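Local coordinates for protein scribble homolog (Homo sapiens, PDB 6EEY), which probably acts as a cell-polarity scaffold, its PDZ domains binding C-terminal peptide ligands such as that of the alpha1D-adrenergic receptor, at residues Leu74-Gly77 with Glu78-Leu82. The protein carries 1 engineered substitution. Numbering follows the deposited sequence.
Sequences LTHG and EAVQL
The side chain of Glu78, extended beyond CG, reaches back to Thr75, where a single carboxylate oxygen, OE1, accepts two hydrogen bonds. Thr75 OG1 donates to Glu78 OE1 at 2.8 Å, meeting its anti lone pair, and Thr75 N reaches the same oxygen at 3.0 Å, approaching 30° out of the carboxylate plane. In return Glu78 N gives a hydrogen bond to Thr75 OG1 (3.2 Å); chi1 of 63° sets this hydroxyl between the backbone N and the carbonyl carbon of Thr75, turned toward Glu78 N. These reciprocal bonds make a capping box, with Thr75 as N-cap of helix 76-83. In the PDZ fold this is the helix that, together with strand 19-23, borders the peptide-binding groove. Its regular i to i+4 hydrogen bonds begin with Ala79 N to Thr75 O, followed by Val80 N to His76 O at 2.9 Å. The negative carboxylate lies at the N-terminal end of the helix, where the helix dipole would probably favour it. His76 meets Val80, one turn further along: Val80 CG2 lies over one face of the imidazole in a CH-pi contact, 4.0 Å from the ring centroid; both His76 and Ala79 also touch Ile21 of strand 19-23. Ahead of the cap, Leu74 crosses the Glu78 side chain at about a right angle and sets its CD1 3.6 Å from Leu82 CD1.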
ATOM      1  N   LEU A  74      -9.848  -5.876  -0.110  1.00  7.01           N
ATOM      2  CA  LEU A  74      -8.907  -6.948  -0.370  1.00  6.74           C
ATOM      3  C   LEU A  74      -8.366  -7.489   0.941  1.00  5.69           C
ATOM      4  O   LEU A  74      -8.239  -6.763   1.925  1.00  7.61           O
ATOM      5  CB  LEU A  74      -7.727  -6.469  -1.209  1.00  6.64           C
ATOM      6  CG  LEU A  74      -8.068  -6.061  -2.638  1.00  7.47           C
ATOM      7  CD1 LEU A  74      -6.810  -5.769  -3.442  1.00  9.78           C
ATOM      8  CD2 LEU A  74      -8.888  -7.127  -3.351  1.00 11.04           C
ATOM      9  N   THR A  75      -8.040  -8.770   0.955  1.00  5.95           N
ATOM     10  CA  THR A  75      -7.335  -9.293   2.106  1.00  6.70           C
ATOM     11  C   THR A  75      -5.927  -8.711   2.145  1.00  5.44           C
ATOM     12  O   THR A  75      -5.373  -8.250   1.137  1.00  5.84           O
ATOM     13  CB  THR A  75      -7.226 -10.816   2.072  1.00  6.94           C
ATOM     14  OG1 THR A  75      -6.454 -11.207   0.936  1.00  7.33           O
ATOM     15  CG2 THR A  75      -8.584 -11.469   2.029  1.00  9.80           C
ATOM     16  N   HIS A  76      -5.336  -8.774   3.325  1.00  6.14           N
ATOM     17  CA  HIS A  76      -3.967  -8.336   3.495  1.00  6.66           C
ATOM     18  C   HIS A  76      -3.051  -9.023   2.499  1.00  6.16           C
ATOM     19  O   HIS A  76      -2.201  -8.381   1.873  1.00  6.41           O
ATOM     20  CB  HIS A  76      -3.545  -8.656   4.921  1.00  6.56           C
ATOM     21  CG  HIS A  76      -2.144  -8.284   5.217  1.00  7.12           C
ATOM     22  ND1 HIS A  76      -1.775  -6.999   5.538  1.00  8.63           N
ATOM     23  CD2 HIS A  76      -1.008  -9.008   5.175  1.00  7.20           C
ATOM     24  CE1 HIS A  76      -0.468  -6.958   5.724  1.00  9.55           C
ATOM     25  NE2 HIS A  76       0.022  -8.159   5.496  1.00  7.27           N
ATOM     26  N   GLY A  77      -3.210 -10.334   2.335  1.00  6.35           N
ATOM     27  CA  GLY A  77      -2.329 -11.073   1.454  1.00  6.85           C
ATOM     28  C   GLY A  77      -2.476 -10.661   0.008  1.00  7.36           C
ATOM     29  O   GLY A  77      -1.503 -10.658  -0.745  1.00  6.63           O
ATOM     30  N   GLU A  78      -3.694 -10.328  -0.410  1.00  5.55           N
ATOM     31  CA  GLU A  78      -3.895  -9.882  -1.778  1.00  5.87           C
ATOM     32  C   GLU A  78      -3.282  -8.507  -2.004  1.00  5.47           C
ATOM     33  O   GLU A  78      -2.746  -8.215  -3.084  1.00  5.74           O
ATOM     34  CB  GLU A  78      -5.375  -9.820  -2.091  1.00  6.13           C
ATOM     35  CG  GLU A  78      -6.028 -11.159  -2.273  1.00  7.23           C
ATOM     36  CD  GLU A  78      -7.536 -11.047  -2.305  1.00  8.95           C
ATOM     37  OE1 GLU A  78      -8.135 -10.750  -1.244  1.00  8.82           O
ATOM     38  OE2 GLU A  78      -8.115 -11.208  -3.400  1.00  9.31           O
ATOM     39  N   ALA A  79      -3.361  -7.640  -1.006  1.00  5.13           N
ATOM     40  CA  ALA A  79      -2.721  -6.335  -1.125  1.00  5.28           C
ATOM     41  C   ALA A  79      -1.214  -6.480  -1.173  1.00  5.29           C
ATOM     42  O   ALA A  79      -0.545  -5.835  -1.981  1.00  5.36           O
ATOM     43  CB  ALA A  79      -3.150  -5.450   0.038  1.00  5.71           C
ATOM     44  N   VAL A  80      -0.658  -7.343  -0.337  1.00  4.99           N
ATOM     45  CA  VAL A  80       0.775  -7.607  -0.396  1.00  6.54           C
ATOM     46  C   VAL A  80       1.169  -8.148  -1.759  1.00  7.16           C
ATOM     47  O   VAL A  80       2.212  -7.777  -2.313  1.00  7.84           O
ATOM     48  CB  VAL A  80       1.180  -8.549   0.745  1.00  7.55           C
ATOM     49  CG1 VAL A  80       2.596  -9.045   0.535  1.00 10.16           C
ATOM     50  CG2 VAL A  80       1.076  -7.823   2.065  1.00  9.08           C
ATOM     51  N   GLN A  81       0.361  -9.037  -2.330  1.00  6.19           N
ATOM     52  CA  GLN A  81       0.664  -9.545  -3.656  1.00  6.59           C
ATOM     53  C   GLN A  81       0.676  -8.435  -4.697  1.00  5.52           C
ATOM     54  O   GLN A  81       1.535  -8.428  -5.582  1.00  6.18           O
ATOM     55  CB  GLN A  81      -0.326 -10.640  -4.037  1.00  7.99           C
ATOM     56  CG  GLN A  81      -0.119 -11.155  -5.455  1.00 12.39           C
ATOM     57  CD  GLN A  81       1.289 -11.675  -5.692  1.00 18.43           C
ATOM     58  OE1 GLN A  81       1.751 -12.575  -4.991  1.00 18.65           O
ATOM     59  NE2 GLN A  81       1.983 -11.099  -6.679  1.00 18.60           N
ATOM     60  N   LEU A  82      -0.260  -7.493  -4.624  1.00  5.13           N
ATOM     61  CA  LEU A  82      -0.215  -6.360  -5.541  1.00  4.64           C
ATOM     62  C   LEU A  82       1.086  -5.594  -5.376  1.00  4.00           C
ATOM     63  O   LEU A  82       1.669  -5.141  -6.359  1.00  4.50           O
ATOM     64  CB  LEU A  82      -1.419  -5.447  -5.345  1.00  5.40           C
ATOM     65  CG  LEU A  82      -2.697  -5.928  -6.023  1.00  5.88           C
ATOM     66  CD1 LEU A  82      -3.880  -5.159  -5.492  1.00  8.13           C
ATOM     67  CD2 LEU A  82      -2.603  -5.776  -7.533  1.00 12.18           C
TER